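PDB 4XQM: glucosidase 2 subunit beta from Schizosaccharomyces pombe, which forms with a catalytic alpha subunit the ER enzyme that trims glucose from immature glycoproteins, and recognises mannose-rich N-glycans through its MRH domain. Local coordinates for residues R11-Y16 / N70-V75; V21-V26 / N42-E47; R58-T63 / Y83-K88. All coordinates share one frame; numbering follows the deposited sequence.

How the contacts relate
All three contacts lie in one mixed sheet of the all-beta MRH domain, the lectin part of the subunit. Contact 1 brings the two outermost strands, 8-13 and 71-77, together by side chains. Contact 2 lies about 15 Å away, centre to centre, and is nested along the chain within the loop closed by contact 1. Contact 3 comes after contact 2 and alternates with contact 1. Its centre is about 8 Å from that of contact 2 and about 11 Å from that of contact 1. Strand 59-66 pairs with 43-48, and strand 82-89 with 71-77, so contact 3 bridges the other two. Contacts 1 and 3 supply Y16, R58 and Y83 to the mannose pocket; contact 2 lies in the buried interior.

Contact 1 of 3, residues R11-Y16 / N70-V75; sequences REIGGY and NEIVSV. With MAN (alpha-D-mannopyranose), chain B.
R11 NH1 is held by two successive carbonyl oxygens of the facing strand. The firmer bond runs from R11 NH1 to I72 O, at 2.9 Å with an N-H...O angle of 152°. A weak one goes from R11 NH1 to V73 O at 3.0 Å. Both oxygens lie at the edge of the guanidinium, near its plane. CG of R11 is anti to the backbone N (chi1 -178°), and the chain beyond it is extended to NE, which lets the guanidinium reach both carbonyls. V73 and S74 form a classic beta bulge opposite K86 of strand 82-89.

Beside the polar contact is an apolar one. R11 CB meets I72 CB at 4.0 Å. I13 CD1 touches V75 CG2 at 3.7 Å and, more loosely, I72 CG2 at 4.1 Å. I13 CG1 also lies over one face of the R11 guanidinium, offset toward its rim. Y18 of strand 16-21 touches I13, I72 and V75 as well.

Beyond I13 the chain reverses in a type I' turn. There G15 N donates to E12 OE2 at 2.7 Å. The turn leads to Y16, whose OH hydrogen-bonds mannose O1 at 3.0 Å.

No backbone-to-backbone hydrogen bond joins the two segments. The two outermost strands of the MRH fold therefore meet through apolar side chains and one arginine side chain that bonds backbone carbonyls. Its positive charge is probably steadied by their partial negative charge.

Contact 2 of 3, residues V21-V26 / N42-E47; sequences VFYENV and NVLKYE
Y46 reaches across to V21 with its hydroxyl, which donates a 2.8 Å hydrogen bond from OH to V21 O. The donor sits above the carbonyl plane, 45° out of it. E24 N comes to the same oxygen from the opposite face and closes the type II turn V21-E24. The tyrosine thus grips a carbonyl that the turn already uses. E24 and N25 both face V21 in a classic beta bulge.

In Y46 the first torsion puts CG anti to the carbonyl carbon and beside the backbone N (chi1 -71°). The second turns the ring face to V26 CG2. That methyl stands over the centre of the face, 3.5 Å from the centroid of the Y46 ring and 8° off the normal, a clear CH-pi contact. In V26 it is the branch anti to the carbonyl carbon. The two side chains cross at about a right angle. The backbone of the turn lines the ring rim: E24 C lies at the edge, in plane, 3.7 Å from Y46 CE2.

L44 makes the second, apolar contact. L44 CD2 approaches Y23 CE1 at 3.9 Å, and the two side chains again cross at about a right angle. Y23 starts off away from 42-47, but its ring returns to L44. L44 CD2 is also 4.4 Å from F22 CD1. The far end of Y23 is bonded through OH to Q39, and its ring meets F36 edge-to-face.

In this inner packing of the MRH domain, strand 59-66 supplies V62 against Y46 and V64 against F22, and strand 82-89 supplies I85 against V26 and M87 against F22. Strand 31-40 lies between the two segments in the sheet order.

Contact 3 of 3, residues R58-T63 / Y83-K88; sequences RSAIVT and YLIKMK. With MAN (alpha-D-mannopyranose), chain B.
The guanidinium of R58 and the phenol ring of Y83 meet at their edges, with planes 16° apart. R58 NE donates to Y83 OH at 3.2 Å, and R58 CG lies at the ring edge. S59 O and mannose O3 are also in the plane of the Y83 ring, at its edge. This is the mannose site of the MRH lectin fold, at one end of a parallel strand pair. R58 NE and NH2 both donate to mannose O2, each at 3.2 Å, while Y83 OH donates to O3 at 2.7 Å. E77, Q28 and Y16 bind the same sugar. R58 NH1 turns instead to S51 O, which helps to fix the guanidinium.

Behind the site, strands 59-63 and 83-88 run in parallel register, A60 beside Y83 and V62 beside I85. Five backbone hydrogen bonds join them, from Y83 N to S59 O through to M87 N to T63 O. A60, V62, Y83 and I85 face the interior. I61 and L84 lie side by side on the other face, L84 CD2 reaching I61 CB at 3.9 Å. At the far end M87 SD, with chi2 extended (-174°), lies 3.6 Å from V62 CG1.

Contact 1 of 3, residues R11-Y16 / N70-V75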
loop_
_atom_site.group_PDB
_atom_site.type_symbol
_atom_site.label_atom_id
_atom_site.label_comp_id
_atom_site.label_asym_id
_atom_site.label_seq_id
_atom_site.Cartn_x
_atom_site.Cartn_y
_atom_site.Cartn_z
ATOM N N ARG A 11 -4.966 0.863 -8.768
ATOM C CA ARG A 11 -4.827 2.007 -9.669
ATOM C C ARG A 11 -3.606 1.825 -10.544
ATOM O O ARG A 11 -2.532 1.413 -10.066
ATOM C CB ARG A 11 -4.711 3.327 -8.893
ATOM C CG ARG A 11 -4.609 4.547 -9.815
ATOM C CD ARG A 11 -4.603 5.849 -9.054
ATOM N NE ARG A 11 -4.270 6.974 -9.940
ATOM C CZ ARG A 11 -3.864 8.167 -9.521
ATOM N NH1 ARG A 11 -3.747 8.402 -8.224
ATOM N NH2 ARG A 11 -3.558 9.117 -10.408
ATOM N N GLU A 12 -3.761 2.138 -11.825
ATOM C CA GLU A 12 -2.606 2.182 -12.708
ATOM C C GLU A 12 -1.908 3.530 -12.591
ATOM O O GLU A 12 -2.529 4.575 -12.783
ATOM C CB GLU A 12 -2.990 1.907 -14.161
ATOM C CG GLU A 12 -1.779 1.886 -15.092
ATOM C CD GLU A 12 -1.489 3.249 -15.723
ATOM O OE1 GLU A 12 -2.415 3.818 -16.345
ATOM O OE2 GLU A 12 -0.341 3.754 -15.595
ATOM N N ILE A 13 -0.621 3.486 -12.250
ATOM C CA ILE A 13 0.226 4.671 -12.190
ATOM C C ILE A 13 1.550 4.395 -12.913
ATOM O O ILE A 13 2.263 3.449 -12.571
ATOM C CB ILE A 13 0.526 5.073 -10.725
ATOM C CG1 ILE A 13 -0.776 5.451 -10.003
ATOM C CG2 ILE A 13 1.533 6.227 -10.669
ATOM C CD1 ILE A 13 -0.610 5.586 -8.468
ATOM N N GLY A 14 1.869 5.223 -13.905
ATOM C CA GLY A 14 3.135 5.104 -14.613
ATOM C C GLY A 14 3.347 3.758 -15.292
ATOM O O GLY A 14 4.496 3.334 -15.475
ATOM N N GLY A 15 2.255 3.087 -15.661
ATOM C CA GLY A 15 2.353 1.795 -16.324
ATOM C C GLY A 15 2.191 0.626 -15.370
ATOM O O GLY A 15 1.868 -0.489 -15.808
ATOM N N TYR A 16 2.399 0.872 -14.076
ATOM C CA TYR A 16 2.252 -0.178 -13.070
ATOM C C TYR A 16 0.826 -0.277 -12.565
ATOM O O TYR A 16 0.164 0.737 -12.330
ATOM C CB TYR A 16 3.100 0.119 -11.832
ATOM C CG TYR A 16 4.572 0.373 -12.050
ATOM C CD1 TYR A 16 5.448 -0.666 -12.338
ATOM C CD2 TYR A 16 5.097 1.652 -11.908
ATOM C CE1 TYR A 16 6.807 -0.427 -12.497
ATOM C CE2 TYR A 16 6.448 1.898 -12.066
ATOM C CZ TYR A 16 7.296 0.856 -12.362
ATOM O OH TYR A 16 8.637 1.108 -12.525
ATOM N N ASN A 70 -12.942 3.973 -1.924
ATOM C CA ASN A 70 -11.547 3.511 -1.966
ATOM C C ASN A 70 -10.788 4.106 -3.151
ATOM O O ASN A 70 -11.242 4.021 -4.294
ATOM C CB ASN A 70 -11.486 1.988 -2.077
ATOM C CG ASN A 70 -11.946 1.290 -0.828
ATOM O OD1 ASN A 70 -11.910 1.856 0.270
ATOM N ND2 ASN A 70 -12.361 0.036 -0.977
ATOM N N GLU A 71 -9.628 4.692 -2.871
ATOM C CA GLU A 71 -8.838 5.365 -3.894
ATOM C C GLU A 71 -7.357 5.369 -3.511
ATOM O O GLU A 71 -7.010 5.645 -2.360
ATOM C CB GLU A 71 -9.337 6.808 -4.045
ATOM C CG GLU A 71 -8.435 7.714 -4.876
ATOM C CD GLU A 71 -8.890 9.175 -4.861
ATOM O OE1 GLU A 71 -8.264 9.995 -5.572
ATOM O OE2 GLU A 71 -9.861 9.504 -4.139
ATOM N N ILE A 72 -6.490 5.038 -4.470
ATOM C CA ILE A 72 -5.063 5.281 -4.292
ATOM C C ILE A 72 -4.810 6.696 -4.806
ATOM O O ILE A 72 -4.955 6.966 -6.000
ATOM C CB ILE A 72 -4.207 4.242 -5.048
ATOM C CG1 ILE A 72 -4.348 2.861 -4.390
ATOM C CG2 ILE A 72 -2.732 4.657 -5.097
ATOM C CD1 ILE A 72 -3.679 1.727 -5.189
ATOM N N VAL A 73 -4.486 7.600 -3.885
ATOM C CA VAL A 73 -4.322 9.024 -4.192
ATOM C C VAL A 73 -2.980 9.266 -4.864
ATOM O O VAL A 73 -2.910 9.974 -5.863
ATOM C CB VAL A 73 -4.460 9.885 -2.913
ATOM C CG1 VAL A 73 -4.101 11.342 -3.187
ATOM C CG2 VAL A 73 -5.890 9.783 -2.395
ATOM N N SER A 74 -1.919 8.664 -4.323
ATOM C CA SER A 74 -0.584 8.802 -4.901
ATOM C C SER A 74 0.340 7.673 -4.476
ATOM O O SER A 74 0.153 7.076 -3.411
ATOM C CB SER A 74 0.041 10.151 -4.514
ATOM O OG SER A 74 0.195 10.267 -3.105
ATOM N N VAL A 75 1.329 7.393 -5.322
ATOM C CA VAL A 75 2.457 6.556 -4.948
ATOM C C VAL A 75 3.733 7.359 -5.141
ATOM O O VAL A 75 3.958 7.912 -6.218
ATOM C CB VAL A 75 2.528 5.270 -5.798
ATOM C CG1 VAL A 75 3.803 4.496 -5.471
ATOM C CG2 VAL A 75 1.294 4.398 -5.575
HETATM C C1 MAN B . 10.909 -1.715 -10.681
HETATM C C2 MAN B . 9.932 -1.188 -9.808
HETATM C C3 MAN B . 10.496 0.154 -9.318
HETATM C C4 MAN B . 11.939 -0.034 -8.762
HETATM C C5 MAN B . 12.825 -0.665 -9.848
HETATM C C6 MAN B . 14.198 -1.053 -9.350
HETATM O O1 MAN B . 10.907 -0.633 -11.564
HETATM O O2 MAN B . 9.790 -2.053 -8.741
HETATM O O3 MAN B . 9.635 0.739 -8.378
HETATM O O4 MAN B . 12.493 1.204 -8.416
HETATM O O5 MAN B . 12.197 -1.876 -10.241
HETATM O O6 MAN B . 15.010 -1.326 -10.498
#

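Contact 2 of 3, residues V21-V26 / N42-E47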
loop_
_atom_site.group_PDB
_atom_site.type_symbol
_atom_site.label_atom_id
_atom_site.label_comp_id
_atom_site.label_asym_id
_atom_site.label_seq_id
_atom_site.Cartn_x
_atom_site.Cartn_y
_atom_site.Cartn_z
ATOM N N VAL A 21 -4.107 -4.350 -0.655
ATOM C CA VAL A 21 -5.097 -5.148 0.056
ATOM C C VAL A 21 -4.913 -4.920 1.558
ATOM O O VAL A 21 -3.876 -5.276 2.133
ATOM C CB VAL A 21 -4.973 -6.633 -0.280
ATOM C CG1 VAL A 21 -6.144 -7.385 0.330
ATOM C CG2 VAL A 21 -4.978 -6.824 -1.774
ATOM N N PHE A 22 -5.913 -4.319 2.197
ATOM C CA PHE A 22 -5.772 -3.960 3.614
ATOM C C PHE A 22 -5.457 -5.184 4.482
ATOM O O PHE A 22 -6.132 -6.214 4.386
ATOM C CB PHE A 22 -7.023 -3.242 4.141
ATOM C CG PHE A 22 -7.247 -1.864 3.552
ATOM C CD1 PHE A 22 -6.179 -1.067 3.143
ATOM C CD2 PHE A 22 -8.542 -1.361 3.432
ATOM C CE1 PHE A 22 -6.409 0.217 2.610
ATOM C CE2 PHE A 22 -8.775 -0.097 2.904
ATOM C CZ PHE A 22 -7.716 0.692 2.493
ATOM N N TYR A 23 -4.404 -5.064 5.297
ATOM C CA TYR A 23 -4.001 -6.090 6.262
ATOM C C TYR A 23 -3.519 -7.385 5.618
ATOM O O TYR A 23 -3.381 -8.410 6.293
ATOM C CB TYR A 23 -5.129 -6.380 7.261
ATOM C CG TYR A 23 -5.509 -5.195 8.117
ATOM C CD1 TYR A 23 -4.541 -4.339 8.629
ATOM C CD2 TYR A 23 -6.838 -4.916 8.395
ATOM C CE1 TYR A 23 -4.897 -3.246 9.420
ATOM C CE2 TYR A 23 -7.197 -3.844 9.179
ATOM C CZ TYR A 23 -6.236 -3.010 9.688
ATOM O OH TYR A 23 -6.614 -1.934 10.460
ATOM N N GLU A 24 -3.235 -7.334 4.322
ATOM C CA GLU A 24 -2.667 -8.486 3.636
ATOM C C GLU A 24 -1.367 -8.096 2.928
ATOM O O GLU A 24 -0.279 -8.265 3.489
ATOM C CB GLU A 24 -3.710 -9.136 2.708
ATOM C CG GLU A 24 -4.852 -9.752 3.542
ATOM C CD GLU A 24 -5.924 -10.463 2.734
ATOM O OE1 GLU A 24 -5.816 -10.543 1.486
ATOM O OE2 GLU A 24 -6.898 -10.959 3.361
ATOM N N ASN A 25 -1.465 -7.563 1.720
ATOM C CA ASN A 25 -0.251 -7.231 0.976
ATOM C C ASN A 25 -0.433 -6.092 -0.013
ATOM O O ASN A 25 -1.559 -5.673 -0.292
ATOM C CB ASN A 25 0.286 -8.476 0.258
ATOM C CG ASN A 25 -0.820 -9.358 -0.264
ATOM O OD1 ASN A 25 -1.852 -8.870 -0.731
ATOM N ND2 ASN A 25 -0.623 -10.671 -0.175
ATOM N N VAL A 26 0.691 -5.592 -0.526
ATOM C CA VAL A 26 0.691 -4.581 -1.578
ATOM C C VAL A 26 1.516 -5.089 -2.746
ATOM O O VAL A 26 2.599 -5.641 -2.534
ATOM C CB VAL A 26 1.312 -3.263 -1.086
ATOM C CG1 VAL A 26 1.333 -2.243 -2.205
ATOM C CG2 VAL A 26 0.523 -2.726 0.110
ATOM N N ASN A 42 -3.325 6.073 11.277
ATOM C CA ASN A 42 -3.806 5.821 9.915
ATOM C C ASN A 42 -2.739 5.193 9.038
ATOM O O ASN A 42 -2.939 5.029 7.832
ATOM C CB ASN A 42 -4.218 7.137 9.256
ATOM C CG ASN A 42 -5.340 7.816 9.987
ATOM O OD1 ASN A 42 -6.178 7.148 10.597
ATOM N ND2 ASN A 42 -5.368 9.146 9.941
ATOM N N VAL A 43 -1.603 4.851 9.630
ATOM C CA VAL A 43 -0.458 4.432 8.833
ATOM C C VAL A 43 -0.219 2.925 8.908
ATOM O O VAL A 43 0.087 2.382 9.978
ATOM C CB VAL A 43 0.794 5.210 9.263
ATOM C CG1 VAL A 43 2.000 4.738 8.476
ATOM C CG2 VAL A 43 0.560 6.705 9.074
ATOM N N LEU A 44 -0.350 2.256 7.764
ATOM C CA LEU A 44 -0.154 0.806 7.684
ATOM C C LEU A 44 1.208 0.508 7.063
ATOM O O LEU A 44 1.484 0.925 5.924
ATOM C CB LEU A 44 -1.250 0.154 6.839
ATOM C CG LEU A 44 -2.652 -0.021 7.435
ATOM C CD1 LEU A 44 -3.389 1.310 7.622
ATOM C CD2 LEU A 44 -3.470 -0.991 6.574
ATOM N N LYS A 45 2.056 -0.219 7.791
ATOM C CA LYS A 45 3.370 -0.574 7.271
ATOM C C LYS A 45 3.351 -1.967 6.672
ATOM O O LYS A 45 2.975 -2.939 7.341
ATOM C CB LYS A 45 4.442 -0.485 8.366
ATOM C CG LYS A 45 4.655 0.928 8.884
ATOM C CD LYS A 45 5.789 0.979 9.910
ATOM C CE LYS A 45 6.057 2.406 10.363
ATOM N NZ LYS A 45 7.419 2.524 10.952
ATOM N N TYR A 46 3.775 -2.057 5.414
ATOM C CA TYR A 46 3.926 -3.331 4.726
ATOM C C TYR A 46 5.425 -3.560 4.512
ATOM O O TYR A 46 6.137 -2.657 4.069
ATOM C CB TYR A 46 3.199 -3.303 3.372
ATOM C CG TYR A 46 1.688 -3.307 3.455
ATOM C CD1 TYR A 46 0.978 -2.146 3.775
ATOM C CD2 TYR A 46 0.968 -4.467 3.197
ATOM C CE1 TYR A 46 -0.417 -2.156 3.847
ATOM C CE2 TYR A 46 -0.419 -4.484 3.259
ATOM C CZ TYR A 46 -1.102 -3.330 3.582
ATOM O OH TYR A 46 -2.480 -3.371 3.643
ATOM N N GLU A 47 5.907 -4.762 4.832
ATOM C CA GLU A 47 7.351 -5.022 4.870
ATOM C C GLU A 47 7.746 -6.311 4.142
ATOM O O GLU A 47 6.886 -7.122 3.782
ATOM C CB GLU A 47 7.829 -5.050 6.334
ATOM C CG GLU A 47 7.544 -3.765 7.073
ATOM C CD GLU A 47 7.983 -3.798 8.523
ATOM O OE1 GLU A 47 8.471 -4.855 8.983
ATOM O OE2 GLU A 47 7.835 -2.756 9.202
#

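Contact 3 of 3, residues R58-T63 / Y83-K88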
loop_
_atom_site.group_PDB
_atom_site.type_symbol
_atom_site.label_atom_id
_atom_site.label_comp_id
_atom_site.label_asym_id
_atom_site.label_seq_id
_atom_site.Cartn_x
_atom_site.Cartn_y
_atom_site.Cartn_z
ATOM N N ARG A 58 11.744 -4.592 -0.914
ATOM C CA ARG A 58 10.719 -3.556 -1.007
ATOM C C ARG A 58 9.880 -3.440 0.266
ATOM O O ARG A 58 9.742 -4.393 1.038
ATOM C CB ARG A 58 9.836 -3.770 -2.247
ATOM C CG ARG A 58 10.579 -3.545 -3.579
ATOM C CD ARG A 58 9.704 -3.938 -4.766
ATOM N NE ARG A 58 10.343 -3.697 -6.068
ATOM C CZ ARG A 58 11.265 -4.506 -6.574
ATOM N NH1 ARG A 58 11.644 -5.558 -5.872
ATOM N NH2 ARG A 58 11.816 -4.268 -7.758
ATOM N N SER A 59 9.362 -2.237 0.506
ATOM C CA SER A 59 8.433 -2.016 1.604
ATOM C C SER A 59 7.544 -0.855 1.199
ATOM O O SER A 59 7.886 -0.087 0.288
ATOM C CB SER A 59 9.186 -1.725 2.911
ATOM O OG SER A 59 9.968 -0.545 2.787
ATOM N N ALA A 60 6.393 -0.738 1.849
ATOM C CA ALA A 60 5.443 0.309 1.506
ATOM C C ALA A 60 4.802 0.829 2.772
ATOM O O ALA A 60 4.371 0.055 3.627
ATOM C CB ALA A 60 4.386 -0.233 0.559
ATOM N N ILE A 61 4.726 2.152 2.880
ATOM C CA ILE A 61 4.052 2.782 4.003
ATOM C C ILE A 61 2.770 3.376 3.456
ATOM O O ILE A 61 2.803 4.289 2.615
ATOM C CB ILE A 61 4.919 3.879 4.632
ATOM C CG1 ILE A 61 6.224 3.261 5.129
ATOM C CG2 ILE A 61 4.181 4.552 5.776
ATOM C CD1 ILE A 61 7.162 4.247 5.783
ATOM N N VAL A 62 1.638 2.848 3.905
ATOM C CA VAL A 62 0.350 3.210 3.319
ATOM C C VAL A 62 -0.462 4.028 4.307
ATOM O O VAL A 62 -0.875 3.512 5.352
ATOM C CB VAL A 62 -0.459 1.948 2.902
ATOM C CG1 VAL A 62 -1.775 2.340 2.230
ATOM C CG2 VAL A 62 0.371 1.040 1.985
ATOM N N THR A 63 -0.696 5.297 3.970
ATOM C CA THR A 63 -1.496 6.175 4.817
ATOM C C THR A 63 -2.935 6.199 4.309
ATOM O O THR A 63 -3.189 6.586 3.167
ATOM C CB THR A 63 -0.919 7.605 4.870
ATOM O OG1 THR A 63 0.423 7.568 5.384
ATOM C CG2 THR A 63 -1.772 8.497 5.777
ATOM N N TYR A 83 8.215 2.660 -0.945
ATOM C CA TYR A 83 7.041 3.263 -1.550
ATOM C C TYR A 83 6.175 3.947 -0.496
ATOM O O TYR A 83 5.873 3.359 0.543
ATOM C CB TYR A 83 6.229 2.194 -2.280
ATOM C CG TYR A 83 7.053 1.438 -3.303
ATOM C CD1 TYR A 83 7.853 0.360 -2.921
ATOM C CD2 TYR A 83 7.053 1.820 -4.636
ATOM C CE1 TYR A 83 8.625 -0.325 -3.855
ATOM C CE2 TYR A 83 7.819 1.146 -5.582
ATOM C CZ TYR A 83 8.603 0.073 -5.181
ATOM O OH TYR A 83 9.369 -0.607 -6.108
ATOM N N LEU A 84 5.793 5.193 -0.752
ATOM C CA LEU A 84 4.859 5.880 0.135
ATOM C C LEU A 84 3.538 5.988 -0.612
ATOM O O LEU A 84 3.467 6.606 -1.677
ATOM C CB LEU A 84 5.381 7.275 0.504
ATOM C CG LEU A 84 6.763 7.308 1.154
ATOM C CD1 LEU A 84 7.113 8.739 1.551
ATOM C CD2 LEU A 84 6.791 6.398 2.359
ATOM N N ILE A 85 2.497 5.363 -0.076
ATOM C CA ILE A 85 1.213 5.315 -0.769
ATOM C C ILE A 85 0.162 6.010 0.065
ATOM O O ILE A 85 -0.059 5.641 1.228
ATOM C CB ILE A 85 0.775 3.861 -1.029
ATOM C CG1 ILE A 85 1.884 3.098 -1.760
ATOM C CG2 ILE A 85 -0.511 3.834 -1.850
ATOM C CD1 ILE A 85 1.560 1.639 -2.050
ATOM N N LYS A 86 -0.475 7.021 -0.517
ATOM C CA LYS A 86 -1.576 7.720 0.147
ATOM C C LYS A 86 -2.915 7.233 -0.409
ATOM O O LYS A 86 -3.066 7.070 -1.627
ATOM C CB LYS A 86 -1.433 9.233 -0.035
ATOM C CG LYS A 86 -2.456 10.050 0.756
ATOM C CD LYS A 86 -2.086 11.533 0.751
ATOM C CE LYS A 86 -3.247 12.380 1.254
ATOM N NZ LYS A 86 -3.016 13.842 1.031
ATOM N N MET A 87 -3.875 6.990 0.483
ATOM C CA MET A 87 -5.184 6.483 0.086
ATOM C C MET A 87 -6.329 7.187 0.792
ATOM O O MET A 87 -6.147 7.753 1.859
ATOM C CB MET A 87 -5.300 4.990 0.419
ATOM C CG MET A 87 -4.265 4.107 -0.226
ATOM S SD MET A 87 -4.622 2.365 0.090
ATOM C CE MET A 87 -6.223 2.180 -0.697
ATOM N N LYS A 88 -7.509 7.122 0.188
ATOM C CA LYS A 88 -8.761 7.397 0.887
ATOM C C LYS A 88 -9.586 6.121 0.918
ATOM O O LYS A 88 -9.475 5.281 0.005
ATOM C CB LYS A 88 -9.525 8.540 0.208
ATOM C CG LYS A 88 -8.894 9.897 0.521
ATOM C CD LYS A 88 -8.848 10.845 -0.663
ATOM C CE LYS A 88 -10.205 11.384 -1.028
ATOM N NZ LYS A 88 -10.117 12.798 -1.554
HETATM C C1 MAN B . 10.909 -1.715 -10.681
HETATM C C2 MAN B . 9.932 -1.188 -9.808
HETATM C C3 MAN B . 10.496 0.154 -9.318
HETATM C C4 MAN B . 11.939 -0.034 -8.762
HETATM C C5 MAN B . 12.825 -0.665 -9.848
HETATM C C6 MAN B . 14.198 -1.053 -9.350
HETATM O O1 MAN B . 10.907 -0.633 -11.564
HETATM O O2 MAN B . 9.790 -2.053 -8.741
HETATM O O3 MAN B . 9.635 0.739 -8.378
HETATM O O4 MAN B . 12.493 1.204 -8.416
HETATM O O5 MAN B . 12.197 -1.876 -10.241
HETATM O O6 MAN B . 15.010 -1.326 -10.498
#